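PDB 1Y2M: phenylalanine ammonia-lyase from Rhodosporidium toruloides, which catalyses the non-oxidative deamination of L-phenylalanine and L-tyrosine to trans-cinnamate and p-coumarate, releasing ammonium. Local coordinates for residues 360-365 / 446-451; 454-459 / 535-540; 542-547 / 631-636; 583-588 / 594-599. All blocks are in the same frame, centred on the assembly; numbering follows the deposited sequence. Where two conformers were deposited one is given.

Contact 1 of 4, residues 360-365 / 446-451; sequences QDRYPL and AGMNRG
The guanidinium of Arg-362 is the flat group here, and Met-448, deposited as selenomethionine, meets it in two ways. Over one face lies the methyl CE of Met-448, 3.2 Å above the plane and displaced toward its rim. The closest atom beneath that methyl is NE of Arg-362, 3.3 Å from CE. NH1 of Arg-362 donates to the backbone O of Met-448 at 3.1 Å, from a direction tilted 25° out of the guanidinium plane. That oxygen receives the donor in its carbonyl plane, on a lone pair. The bond is bent, with an N-H...O angle of 143°. NH1 also forms a salt bridge with Glu-442 of helix 416-443, its strongest polar partner.

The Arg-362 chain runs extended from CG to NE. It therefore spans the 9.6 Å between CA of Arg-362 and CA of Met-448. The Met-448 chain bends at its last torsion (chi3 74°), which folds CE back over the arginine. Its CB lies 3.7 Å from NH1 of Arg-362.

Arg-362 is the N-cap residue of the short helix 363-366. It packs on Asn-499 of the second subunit, and its neighbour Gln-360 packs on His-409 of that subunit. Gln-360 and Asn-499 are probable cinnamate-binding residues, as is Arg-366, whose NE bonds to Asp-361 O. The contact thus probably borders an active site built from more than one subunit, as in other PAL/histidase enzymes.

Glu-442 and the Met-448 carbonyl bind NH1, while the Met-448 methyl only packs on one face. The positive charge is probably balanced mainly by Glu-442.

Contact 2 of 4, residues 454-459 / 535-540; sequences SCLAAE and IDLRAI
Leu-537 packs against Leu-456 and Ala-458, joining loop 454-459 to the long helix 506-560. This is one of the long core helices of the PAL/histidase fold. Asp-536, ahead of the contact residue, serves another part of the fold: it forms a salt bridge with Arg-670 and a hydrogen bond with Tyr-666.

Leu-537 carries the contact. Its CB points toward the loop, and CG stands anti to the carbonyl carbon (chi1 -67°). From there the branch divides: CD1 goes to Leu-456 and CD2 to Ala-458. CD1 rests 3.5 Å from O of Leu-456 and 3.9 Å from CB of Leu-456. No hydrogen bond crosses between the segments. The buried O of Leu-456 is instead satisfied by His-466 and by Gln-533 of the same helix.

Next, Arg-538 reaches back to contact 1, bonding to the backbone oxygens of Asn-449 and Arg-450. Ile-540 faces helix 619-646 and packs on Val-640 and Phe-644. On the loop side, the side chain of Ala-457 is about 9 Å from that of Lys-468, a cinnamate-binding residue. Beside it, CD2 of Leu-537 lies 3.9 Å from CA of Ala-458 and 4.3 Å from CB of Ala-458.

Contact 3 of 4, residues 542-547 / 631-636; sequences FEFKKQ and ESAISL
Phe-544 and Leu-636 both hold CG opposite the backbone nitrogen (chi1 176° and -179°), and these torsions send the ring and the isobutyl group toward each other. They cross obliquely. CE1 and CD1 of Phe-544 both lie 3.7 Å from CG of Leu-636. The ring also comes up to the backbone of the other helix. Ala-633 O lies at the ring edge, near its plane, 3.6 Å from CE1 of Phe-544. The Ala-633 methyl completes this side, with CB 4.2 Å from CZ of Phe-544.

One turn later, Gln-547 reaches over Leu-636. Its CB touches both leucine methyls, lying 3.7 Å from CD2 of Leu-636. Its amide adds a contact on CD1, with NE2 of Gln-547 3.6 Å from CD1 of Leu-636.

The segments belong to helix 506-560 and helix 619-646. The two helices pack in a broadly antiparallel sense, far from the active-site residues. Their local axes make 138° between N-to-C directions and approach to 10.9 Å. Phe-544 also meets the rings of Phe-548 and Trp-597. An alanine in place of Phe-544 would remove the ring and is likely to open a gap beside Leu-636 and to cost Trp-597 one of its aromatic neighbours.

No hydrogen bond links the two segments, so the join is mainly apolar. Slightly positive ring hydrogens facing Ala-633 O probably add a weak electrostatic attraction. The Gln-547 amide covers the leucine where the contact nears solvent.

Contact 4 of 4, residues 583-588 / 594-599; sequences KRLEQT and VPRWHD
Arg-584 and Asp-599 form a two-point salt bridge across an antiparallel helical hairpin. The arginine grips side-on: NE donates to OD2 of Asp-599 at 2.8 Å, and NH2 donates to OD1 of Asp-599 at 2.9 Å. The guanidinium and carboxylate planes are 29° apart. The NE bond uses the syn lone pair of OD2. NH1 of Arg-584 bonds to Gln-587 OE1, and across the interface to Gln-587 of a third subunit.

A second arginine works from the other helix. Arg-596 is extended from CG to NE, and its NH2 donates to O of Leu-585 at 2.7 Å. The oxygen lies in the guanidinium plane, with the donor above the carbonyl plane. Thr-588 N reaches the same oxygen from the opposite face. Arg-596 NE donates to OG1 of Thr-588 at 3.1 Å. That hydroxyl sits between the backbone N and carbonyl carbon (chi1 58°) and donates onward to a water. The water, 2.8 Å from OD2 of Asp-599, donates to this oxygen and to Arg-596 O, so one water links both polar clusters.

A leucine in place of Arg-584 would probably leave the carboxylate of Asp-599 without its charged mate and cost Gln-587 its partner across the subunit interface.

The helices, 570-587 and 593-611, run at 154° with local axes 10.3 Å apart. Thr-588 CG2 lies over one face of the Arg-584 guanidinium. Beyond the polar groups, Leu-585 packs on Trp-597. Its CD2 makes a CH-pi contact 4.0 Å from the centroid of the six-membered ring of Trp-597, while its CD1 approaches CH2 of Trp-597 to 3.5 Å.

In the fold
From the N terminus, contact 1 comes first and closes a loop of 80 residues between 365 and 446. It ties helix 363-366 to the loop after helix 416-443. Contact 2 follows in series. It brings that same loop, further along, onto helix 506-560 after another 75 residues. The next residues of this helix open contact 3, which reaches helix 619-646. Contact 4 lies wholly within that span. It pairs helices 570-587 and 593-611, with five residues between its segments. No two contacts cross. Contacts 1 and 2 are bridged by Arg-538. Contacts 3 and 4 share a packing surface around Trp-597. Glu-586 touches contact 1 at Arg-450. All four lie on one side of the chain's centre.

Contact 1 of 4, residues 360-365 / 446-451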
loop_
_atom_site.group_PDB
_atom_site.type_symbol
_atom_site.label_atom_id
_atom_site.label_comp_id
_atom_site.label_asym_id
_atom_site.label_seq_id
_atom_site.Cartn_x
_atom_site.Cartn_y
_atom_site.Cartn_z
ATOM N N GLN B 360 11.714 11.833 -32.222
ATOM C CA GLN B 360 11.848 12.499 -30.954
ATOM C C GLN B 360 12.086 11.531 -29.818
ATOM O O GLN B 360 11.680 10.353 -29.862
ATOM C CB GLN B 360 10.658 13.415 -30.687
ATOM C CG GLN B 360 10.977 14.595 -29.761
ATOM C CD GLN B 360 12.408 15.096 -29.896
ATOM O OE1 GLN B 360 13.216 14.884 -28.964
ATOM N NE2 GLN B 360 12.752 15.737 -31.084
ATOM N N ASP B 361 12.741 12.046 -28.788
ATOM C CA ASP B 361 13.129 11.215 -27.641
ATOM C C ASP B 361 11.900 10.706 -26.945
ATOM O O ASP B 361 10.885 11.358 -26.922
ATOM C CB ASP B 361 14.008 12.007 -26.661
ATOM C CG ASP B 361 15.408 12.249 -27.181
ATOM O OD1 ASP B 361 15.783 11.671 -28.241
ATOM O OD2 ASP B 361 16.129 13.010 -26.522
ATOM N N ARG B 362 12.009 9.558 -26.292
ATOM C CA ARG B 362 10.895 9.054 -25.551
ATOM C C ARG B 362 10.791 9.755 -24.187
ATOM O O ARG B 362 11.627 10.574 -23.825
ATOM C CB ARG B 362 11.038 7.537 -25.407
ATOM C CG ARG B 362 11.003 6.823 -26.773
ATOM C CD ARG B 362 11.248 5.354 -26.545
ATOM N NE ARG B 362 11.293 4.599 -27.794
ATOM C CZ ARG B 362 12.409 4.350 -28.474
ATOM N NH1 ARG B 362 13.585 4.809 -28.062
ATOM N NH2 ARG B 362 12.338 3.635 -29.594
ATOM N N TYR B 363 9.779 9.386 -23.427
ATOM C CA TYR B 363 9.438 10.199 -22.267
ATOM C C TYR B 363 10.468 10.161 -21.153
ATOM O O TYR B 363 10.594 11.183 -20.396
ATOM C CB TYR B 363 8.056 9.827 -21.721
ATOM C CG TYR B 363 6.856 10.281 -22.518
ATOM C CD1 TYR B 363 6.939 10.765 -23.819
ATOM C CD2 TYR B 363 5.581 10.078 -21.964
ATOM C CE1 TYR B 363 5.751 11.128 -24.537
ATOM C CE2 TYR B 363 4.478 10.389 -22.642
ATOM C CZ TYR B 363 4.539 10.927 -23.894
ATOM O OH TYR B 363 3.312 11.187 -24.495
ATOM N N PRO B 364 11.179 9.016 -20.948
ATOM C CA PRO B 364 12.178 9.032 -19.875
ATOM C C PRO B 364 13.213 10.169 -19.945
ATOM O O PRO B 364 13.665 10.672 -18.935
ATOM C CB PRO B 364 12.806 7.630 -19.968
ATOM C CG PRO B 364 11.580 6.797 -20.431
ATOM C CD PRO B 364 11.026 7.659 -21.531
ATOM N N LEU B 365 13.542 10.587 -21.156
ATOM C CA LEU B 365 14.434 11.716 -21.371
ATOM C C LEU B 365 13.648 13.024 -21.566
ATOM O O LEU B 365 13.915 14.028 -20.898
ATOM C CB LEU B 365 15.287 11.426 -22.610
ATOM C CG LEU B 365 16.277 10.272 -22.416
ATOM C CD1 LEU B 365 17.112 10.069 -23.711
ATOM C CD2 LEU B 365 17.198 10.437 -21.157
ATOM N N ALA B 446 18.140 -3.186 -27.500
ATOM C CA ALA B 446 18.773 -3.075 -28.831
ATOM C C ALA B 446 17.820 -2.510 -29.861
ATOM O O ALA B 446 18.226 -1.857 -30.806
ATOM C CB ALA B 446 19.245 -4.480 -29.288
ATOM N N GLY B 447 16.540 -2.787 -29.674
ATOM C CA GLY B 447 15.512 -2.256 -30.544
ATOM C C GLY B 447 15.206 -0.804 -30.357
ATOM O O GLY B 447 14.596 -0.215 -31.219
HETATM N N MSE B 448 15.639 -0.207 -29.248
HETATM C CA MSE B 448 15.290 1.188 -28.937
HETATM C C MSE B 448 16.481 2.140 -28.791
HETATM O O MSE B 448 16.279 3.310 -28.635
HETATM C CB MSE B 448 14.517 1.229 -27.606
HETATM C CG MSE B 448 13.320 0.385 -27.603
HETATM SE SE MSE B 448 12.420 0.280 -25.812
HETATM C CE MSE B 448 11.703 1.997 -25.878
ATOM N N ASN B 449 17.714 1.630 -28.737
ATOM C CA ASN B 449 18.874 2.392 -28.266
ATOM C C ASN B 449 19.734 3.006 -29.344
ATOM O O ASN B 449 20.913 3.286 -29.177
ATOM C CB ASN B 449 19.674 1.515 -27.281
ATOM C CG ASN B 449 20.312 0.325 -27.944
ATOM O OD1 ASN B 449 20.214 0.159 -29.163
ATOM N ND2 ASN B 449 20.972 -0.526 -27.157
ATOM N N ARG B 450 19.111 3.275 -30.490
ATOM C CA ARG B 450 19.759 4.033 -31.558
ATOM C C ARG B 450 21.094 3.408 -31.949
ATOM O O ARG B 450 22.083 4.089 -32.200
ATOM C CB ARG B 450 19.815 5.525 -31.154
ATOM C CG ARG B 450 18.400 6.085 -30.886
ATOM C CD ARG B 450 18.360 7.390 -30.077
ATOM N N GLY B 451 21.105 2.079 -32.023
ATOM C CA GLY B 451 22.246 1.370 -32.562
ATOM C C GLY B 451 23.390 1.022 -31.621
ATOM O O GLY B 451 24.438 0.559 -32.081
#

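Contact 2 of 4, residues 454-459 / 535-540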
loop_
_atom_site.group_PDB
_atom_site.type_symbol
_atom_site.label_atom_id
_atom_site.label_comp_id
_atom_site.label_asym_id
_atom_site.label_seq_id
_atom_site.Cartn_x
_atom_site.Cartn_y
_atom_site.Cartn_z
ATOM N N SER B 454 23.996 -4.596 -28.670
ATOM C CA SER B 454 23.156 -5.423 -27.780
ATOM C C SER B 454 23.829 -5.642 -26.422
ATOM O O SER B 454 25.027 -5.977 -26.347
ATOM C CB SER B 454 22.871 -6.794 -28.386
ATOM O OG SER B 454 24.098 -7.338 -28.804
ATOM N N CYS B 455 23.088 -5.375 -25.364
ATOM C CA CYS B 455 23.536 -5.563 -23.980
ATOM C C CYS B 455 24.769 -4.736 -23.618
ATOM O O CYS B 455 25.348 -4.926 -22.567
ATOM C CB CYS B 455 23.815 -7.018 -23.666
ATOM S SG CYS B 455 22.321 -8.045 -23.895
ATOM N N LEU B 456 25.096 -3.742 -24.451
ATOM C CA LEU B 456 26.336 -2.989 -24.333
ATOM C C LEU B 456 27.564 -3.903 -24.345
ATOM O O LEU B 456 28.621 -3.641 -23.730
ATOM C CB LEU B 456 26.306 -2.006 -23.154
ATOM C CG LEU B 456 25.110 -1.069 -23.056
ATOM C CD1 LEU B 456 25.293 -0.096 -21.896
ATOM C CD2 LEU B 456 24.863 -0.284 -24.307
ATOM N N ALA B 457 27.451 -4.980 -25.100
ATOM C CA ALA B 457 28.577 -5.873 -25.275
ATOM C C ALA B 457 29.602 -5.178 -26.185
ATOM O O ALA B 457 29.226 -4.627 -27.242
ATOM C CB ALA B 457 28.103 -7.141 -25.942
ATOM N N ALA B 458 30.869 -5.220 -25.811
ATOM C CA ALA B 458 31.928 -4.590 -26.618
ATOM C C ALA B 458 32.333 -5.391 -27.853
ATOM O O ALA B 458 32.897 -4.826 -28.781
ATOM C CB ALA B 458 33.194 -4.378 -25.751
ATOM N N GLU B 459 32.143 -6.697 -27.770
ATOM C CA GLU B 459 32.570 -7.620 -28.814
ATOM C C GLU B 459 31.356 -8.379 -29.319
ATOM O O GLU B 459 30.213 -7.934 -29.110
ATOM C CB GLU B 459 33.714 -8.517 -28.324
ATOM C CG GLU B 459 35.011 -7.707 -27.974
ATOM C CD GLU B 459 35.735 -7.172 -29.191
ATOM O OE1 GLU B 459 35.575 -7.719 -30.323
ATOM O OE2 GLU B 459 36.541 -6.237 -29.020
ATOM N N ILE B 535 28.599 5.160 -23.309
ATOM C CA ILE B 535 29.366 6.342 -23.777
ATOM C C ILE B 535 30.645 5.910 -24.528
ATOM O O ILE B 535 30.979 6.411 -25.563
ATOM C CB ILE B 535 29.702 7.270 -22.609
ATOM C CG1 ILE B 535 28.445 8.082 -22.279
ATOM C CG2 ILE B 535 30.826 8.163 -22.917
ATOM C CD1 ILE B 535 28.451 8.779 -20.936
ATOM N N ASP B 536 31.378 4.962 -23.948
ATOM C CA ASP B 536 32.571 4.460 -24.601
ATOM C C ASP B 536 32.238 3.754 -25.927
ATOM O O ASP B 536 32.964 3.895 -26.895
ATOM C CB ASP B 536 33.257 3.530 -23.614
ATOM C CG ASP B 536 34.054 4.273 -22.584
ATOM O OD1 ASP B 536 34.512 5.430 -22.845
ATOM O OD2 ASP B 536 34.311 3.685 -21.488
ATOM N N LEU B 537 31.158 2.984 -25.970
ATOM C CA LEU B 537 30.762 2.302 -27.220
ATOM C C LEU B 537 30.309 3.302 -28.284
ATOM O O LEU B 537 30.576 3.147 -29.513
ATOM C CB LEU B 537 29.677 1.265 -26.958
ATOM C CG LEU B 537 30.137 0.055 -26.112
ATOM C CD1 LEU B 537 28.923 -0.857 -25.762
ATOM C CD2 LEU B 537 31.219 -0.717 -26.822
ATOM N N ARG B 538 29.599 4.326 -27.835
ATOM C CA ARG B 538 29.241 5.384 -28.766
ATOM C C ARG B 538 30.461 6.110 -29.323
ATOM O O ARG B 538 30.538 6.481 -30.504
ATOM C CB ARG B 538 28.287 6.372 -28.122
ATOM C CG ARG B 538 27.613 7.290 -29.150
ATOM C CD ARG B 538 26.619 6.574 -30.030
ATOM N NE ARG B 538 25.328 6.350 -29.369
ATOM C CZ ARG B 538 24.312 5.666 -29.896
ATOM N NH1 ARG B 538 24.485 5.056 -31.072
ATOM N NH2 ARG B 538 23.174 5.598 -29.269
ATOM N N ALA B 539 31.444 6.331 -28.462
ATOM C CA ALA B 539 32.676 7.002 -28.908
ATOM C C ALA B 539 33.409 6.157 -29.953
ATOM O O ALA B 539 33.937 6.744 -30.928
ATOM C CB ALA B 539 33.553 7.293 -27.734
ATOM N N ILE B 540 33.453 4.827 -29.751
ATOM C CA ILE B 540 33.992 3.888 -30.760
ATOM C C ILE B 540 33.244 4.014 -32.100
ATOM O O ILE B 540 33.858 4.093 -33.174
ATOM C CB ILE B 540 33.947 2.419 -30.239
ATOM C CG1 ILE B 540 35.001 2.251 -29.176
ATOM C CG2 ILE B 540 34.166 1.428 -31.346
ATOM C CD1 ILE B 540 34.826 0.959 -28.318
#

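Contact 3 of 4, residues 542-547 / 631-636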
loop_
_atom_site.group_PDB
_atom_site.type_symbol
_atom_site.label_atom_id
_atom_site.label_comp_id
_atom_site.label_asym_id
_atom_site.label_seq_id
_atom_site.Cartn_x
_atom_site.Cartn_y
_atom_site.Cartn_z
ATOM N N PHE B 542 31.661 6.652 -33.148
ATOM C CA PHE B 542 32.079 7.935 -33.728
ATOM C C PHE B 542 33.465 7.888 -34.356
ATOM O O PHE B 542 33.666 8.417 -35.460
ATOM C CB PHE B 542 32.041 9.023 -32.674
ATOM C CG PHE B 542 30.656 9.571 -32.397
ATOM C CD1 PHE B 542 29.505 8.930 -32.833
ATOM C CD2 PHE B 542 30.524 10.752 -31.688
ATOM C CE1 PHE B 542 28.220 9.448 -32.544
ATOM C CE2 PHE B 542 29.271 11.277 -31.403
ATOM C CZ PHE B 542 28.126 10.627 -31.830
ATOM N N GLU B 543 34.425 7.242 -33.678
ATOM C CA GLU B 543 35.775 7.098 -34.260
ATOM C C GLU B 543 35.757 6.300 -35.550
ATOM O O GLU B 543 36.429 6.668 -36.532
ATOM C CB GLU B 543 36.754 6.433 -33.290
ATOM C CG GLU B 543 37.028 7.274 -32.078
ATOM C CD GLU B 543 37.722 8.557 -32.419
ATOM O OE1 GLU B 543 38.789 8.499 -33.052
ATOM O OE2 GLU B 543 37.187 9.632 -32.099
ATOM N N PHE B 544 34.954 5.233 -35.552
ATOM C CA PHE B 544 34.771 4.403 -36.748
ATOM C C PHE B 544 34.211 5.229 -37.923
ATOM O O PHE B 544 34.728 5.194 -39.033
ATOM C CB PHE B 544 33.810 3.265 -36.428
ATOM C CG PHE B 544 33.483 2.420 -37.625
ATOM C CD1 PHE B 544 34.290 1.387 -38.003
ATOM C CD2 PHE B 544 32.321 2.654 -38.333
ATOM C CE1 PHE B 544 33.964 0.622 -39.123
ATOM C CE2 PHE B 544 32.015 1.902 -39.471
ATOM C CZ PHE B 544 32.845 0.881 -39.838
ATOM N N LYS B 545 33.122 5.952 -37.667
ATOM C CA LYS B 545 32.468 6.758 -38.690
ATOM C C LYS B 545 33.437 7.806 -39.298
ATOM O O LYS B 545 33.371 8.096 -40.499
ATOM C CB LYS B 545 31.225 7.433 -38.117
ATOM C CG LYS B 545 30.080 6.486 -37.911
ATOM C CD LYS B 545 28.884 7.166 -37.262
ATOM C CE LYS B 545 27.702 6.177 -37.152
ATOM N NZ LYS B 545 26.456 6.845 -36.654
ATOM N N LYS B 546 34.344 8.366 -38.496
ATOM C CA LYS B 546 35.317 9.333 -39.047
ATOM C C LYS B 546 36.095 8.717 -40.163
ATOM O O LYS B 546 36.431 9.379 -41.154
ATOM C CB LYS B 546 36.356 9.757 -38.007
ATOM C CG LYS B 546 35.930 10.758 -37.000
ATOM C CD LYS B 546 37.100 10.978 -36.033
ATOM C CE LYS B 546 36.795 12.092 -35.031
ATOM N NZ LYS B 546 37.772 12.074 -33.878
ATOM N N GLN B 547 36.466 7.457 -39.969
ATOM C CA GLN B 547 37.276 6.770 -40.968
ATOM C C GLN B 547 36.457 6.090 -42.041
ATOM O O GLN B 547 36.868 5.998 -43.186
ATOM C CB GLN B 547 38.120 5.724 -40.287
ATOM C CG GLN B 547 39.317 6.339 -39.611
ATOM C CD GLN B 547 40.371 5.314 -39.419
ATOM O OE1 GLN B 547 41.045 4.862 -40.384
ATOM N NE2 GLN B 547 40.521 4.908 -38.190
ATOM N N GLU B 631 34.458 -6.233 -45.977
ATOM C CA GLU B 631 35.779 -6.609 -45.417
ATOM C C GLU B 631 36.465 -5.399 -44.829
ATOM O O GLU B 631 37.066 -5.455 -43.737
ATOM C CB GLU B 631 36.656 -7.296 -46.470
ATOM C CG GLU B 631 36.203 -8.700 -46.750
ATOM C CD GLU B 631 36.932 -9.307 -47.922
ATOM O OE1 GLU B 631 37.679 -8.559 -48.614
ATOM O OE2 GLU B 631 36.743 -10.526 -48.178
ATOM N N SER B 632 36.348 -4.290 -45.541
ATOM C CA SER B 632 36.927 -3.036 -45.095
ATOM C C SER B 632 36.303 -2.593 -43.773
ATOM O O SER B 632 36.994 -2.165 -42.837
ATOM C CB SER B 632 36.761 -1.969 -46.186
ATOM O OG SER B 632 37.168 -0.686 -45.728
ATOM N N ALA B 633 34.974 -2.653 -43.669
ATOM C CA ALA B 633 34.292 -2.275 -42.434
ATOM C C ALA B 633 34.638 -3.192 -41.247
ATOM O O ALA B 633 34.806 -2.731 -40.105
ATOM C CB ALA B 633 32.814 -2.209 -42.639
ATOM N N ILE B 634 34.758 -4.483 -41.536
ATOM C CA ILE B 634 35.113 -5.450 -40.521
ATOM C C ILE B 634 36.538 -5.144 -39.983
ATOM O O ILE B 634 36.758 -5.045 -38.761
ATOM C CB ILE B 634 35.022 -6.873 -41.091
ATOM C CG1 ILE B 634 33.524 -7.204 -41.384
ATOM C CG2 ILE B 634 35.631 -7.895 -40.100
ATOM C CD1 ILE B 634 33.261 -8.361 -42.291
ATOM N N SER B 635 37.493 -4.960 -40.886
ATOM C CA SER B 635 38.854 -4.599 -40.472
ATOM C C SER B 635 38.902 -3.303 -39.750
ATOM O O SER B 635 39.583 -3.191 -38.738
ATOM C CB SER B 635 39.812 -4.505 -41.662
ATOM O OG SER B 635 39.706 -5.692 -42.408
ATOM N N LEU B 636 38.231 -2.288 -40.265
ATOM C CA LEU B 636 38.273 -0.999 -39.597
ATOM C C LEU B 636 37.687 -1.069 -38.164
ATOM O O LEU B 636 38.215 -0.488 -37.223
ATOM C CB LEU B 636 37.532 0.035 -40.422
ATOM C CG LEU B 636 37.471 1.483 -39.918
ATOM C CD1 LEU B 636 38.872 2.043 -39.614
ATOM C CD2 LEU B 636 36.807 2.353 -40.971
#

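Contact 4 of 4, residues 583-588 / 594-599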
loop_
_atom_site.group_PDB
_atom_site.type_symbol
_atom_site.label_atom_id
_atom_site.label_comp_id
_atom_site.label_asym_id
_atom_site.label_seq_id
_atom_site.Cartn_x
_atom_site.Cartn_y
_atom_site.Cartn_z
ATOM N N LYS B 583 20.504 3.450 -41.857
ATOM C CA LYS B 583 19.215 2.966 -41.395
ATOM C C LYS B 583 19.312 1.471 -41.048
ATOM O O LYS B 583 18.810 1.023 -40.007
ATOM C CB LYS B 583 18.147 3.231 -42.440
ATOM C CG LYS B 583 16.771 2.680 -42.084
ATOM C CD LYS B 583 15.596 3.597 -42.515
ATOM C CE LYS B 583 15.044 4.461 -41.339
ATOM N NZ LYS B 583 14.621 5.830 -41.786
ATOM N N ARG B 584 20.015 0.706 -41.874
ATOM C CA ARG B 584 20.103 -0.736 -41.634
ATOM C C ARG B 584 20.952 -1.057 -40.392
ATOM O O ARG B 584 20.582 -1.901 -39.590
ATOM C CB ARG B 584 20.682 -1.459 -42.864
ATOM C CG ARG B 584 20.782 -2.975 -42.733
ATOM C CD ARG B 584 19.443 -3.600 -42.317
ATOM N NE ARG B 584 19.524 -5.064 -42.276
ATOM C CZ ARG B 584 18.541 -5.848 -41.883
ATOM N NH1 ARG B 584 17.414 -5.319 -41.432
ATOM N NH2 ARG B 584 18.706 -7.156 -41.870
ATOM N N LEU B 585 22.094 -0.422 -40.259
ATOM C CA LEU B 585 22.975 -0.745 -39.126
ATOM C C LEU B 585 22.311 -0.478 -37.785
ATOM O O LEU B 585 22.585 -1.196 -36.822
ATOM C CB LEU B 585 24.284 0.013 -39.231
ATOM C CG LEU B 585 25.187 -0.448 -40.364
ATOM C CD1 LEU B 585 26.187 0.661 -40.664
ATOM C CD2 LEU B 585 25.902 -1.746 -39.995
ATOM N N GLU B 586 21.442 0.530 -37.708
ATOM C CA GLU B 586 20.741 0.830 -36.434
ATOM C C GLU B 586 19.972 -0.379 -35.935
ATOM O O GLU B 586 19.725 -0.530 -34.737
ATOM C CB GLU B 586 19.795 2.019 -36.599
ATOM C CG GLU B 586 18.934 2.288 -35.368
ATOM C CD GLU B 586 18.423 3.736 -35.237
ATOM O OE1 GLU B 586 19.003 4.662 -35.859
ATOM O OE2 GLU B 586 17.448 3.931 -34.464
ATOM N N GLN B 587 19.591 -1.263 -36.842
ATOM C CA GLN B 587 18.744 -2.362 -36.496
ATOM C C GLN B 587 19.437 -3.725 -36.452
ATOM O O GLN B 587 18.832 -4.701 -36.046
ATOM C CB GLN B 587 17.483 -2.352 -37.375
ATOM C CG GLN B 587 17.660 -2.765 -38.748
ATOM C CD GLN B 587 16.522 -2.326 -39.700
ATOM O OE1 GLN B 587 16.736 -2.287 -40.874
ATOM N NE2 GLN B 587 15.325 -2.049 -39.180
ATOM N N THR B 588 20.707 -3.779 -36.818
ATOM C CA THR B 588 21.477 -5.010 -36.767
ATOM C C THR B 588 22.528 -4.974 -35.659
ATOM O O THR B 588 23.521 -5.698 -35.711
ATOM C CB THR B 588 22.134 -5.294 -38.102
ATOM O OG1 THR B 588 22.982 -4.202 -38.470
ATOM C CG2 THR B 588 21.034 -5.448 -39.172
ATOM N N VAL B 594 30.965 -9.958 -38.460
ATOM C CA VAL B 594 31.108 -10.369 -39.846
ATOM C C VAL B 594 29.748 -10.415 -40.571
ATOM O O VAL B 594 29.582 -9.759 -41.597
ATOM C CB VAL B 594 31.863 -11.687 -39.949
ATOM C CG1 VAL B 594 31.845 -12.239 -41.402
ATOM C CG2 VAL B 594 33.306 -11.448 -39.483
ATOM N N PRO B 595 28.776 -11.183 -40.040
ATOM C CA PRO B 595 27.491 -11.128 -40.782
ATOM C C PRO B 595 26.820 -9.748 -40.799
ATOM O O PRO B 595 26.088 -9.472 -41.751
ATOM C CB PRO B 595 26.607 -12.167 -40.066
ATOM C CG PRO B 595 27.181 -12.269 -38.680
ATOM C CD PRO B 595 28.709 -12.132 -38.922
ATOM N N ARG B 596 27.029 -8.927 -39.783
ATOM C CA ARG B 596 26.482 -7.586 -39.751
ATOM C C ARG B 596 26.894 -6.800 -40.972
ATOM O O ARG B 596 26.089 -6.150 -41.613
ATOM C CB ARG B 596 26.953 -6.845 -38.511
ATOM C CG ARG B 596 26.173 -5.550 -38.331
ATOM C CD ARG B 596 26.517 -4.833 -37.059
ATOM N NE ARG B 596 25.596 -3.724 -36.805
ATOM C CZ ARG B 596 25.759 -2.885 -35.799
ATOM N NH1 ARG B 596 26.778 -3.058 -34.970
ATOM N NH2 ARG B 596 24.913 -1.908 -35.608
ATOM N N TRP B 597 28.188 -6.811 -41.259
ATOM C CA TRP B 597 28.695 -5.987 -42.372
ATOM C C TRP B 597 28.324 -6.548 -43.739
ATOM O O TRP B 597 28.079 -5.797 -44.665
ATOM C CB TRP B 597 30.195 -5.735 -42.217
ATOM C CG TRP B 597 30.382 -4.657 -41.166
ATOM C CD1 TRP B 597 30.852 -4.799 -39.902
ATOM C CD2 TRP B 597 29.993 -3.298 -41.310
ATOM N NE1 TRP B 597 30.815 -3.599 -39.252
ATOM C CE2 TRP B 597 30.299 -2.651 -40.096
ATOM C CE3 TRP B 597 29.408 -2.556 -42.351
ATOM C CZ2 TRP B 597 30.038 -1.292 -39.896
ATOM C CZ3 TRP B 597 29.175 -1.198 -42.157
ATOM C CH2 TRP B 597 29.497 -0.585 -40.929
ATOM N N HIS B 598 28.281 -7.867 -43.878
ATOM C CA HIS B 598 27.807 -8.454 -45.106
ATOM C C HIS B 598 26.328 -8.160 -45.315
ATOM O O HIS B 598 25.924 -7.883 -46.427
ATOM C CB HIS B 598 28.153 -9.940 -45.168
ATOM C CG HIS B 598 29.603 -10.167 -45.430
ATOM N ND1 HIS B 598 30.164 -10.034 -46.685
ATOM C CD2 HIS B 598 30.624 -10.452 -44.591
ATOM C CE1 HIS B 598 31.465 -10.228 -46.608
ATOM N NE2 HIS B 598 31.770 -10.497 -45.355
ATOM N N ASP B 599 25.552 -8.192 -44.246
ATOM C CA ASP B 599 24.144 -7.797 -44.338
ATOM C C ASP B 599 23.955 -6.327 -44.792
ATOM O O ASP B 599 23.196 -6.007 -45.733
ATOM C CB ASP B 599 23.468 -8.066 -42.982
ATOM C CG ASP B 599 22.084 -7.444 -42.898
ATOM O OD1 ASP B 599 21.090 -8.179 -43.170
ATOM O OD2 ASP B 599 21.997 -6.223 -42.661
HETATM O O HOH W 1 23.742 -4.817 -41.023
#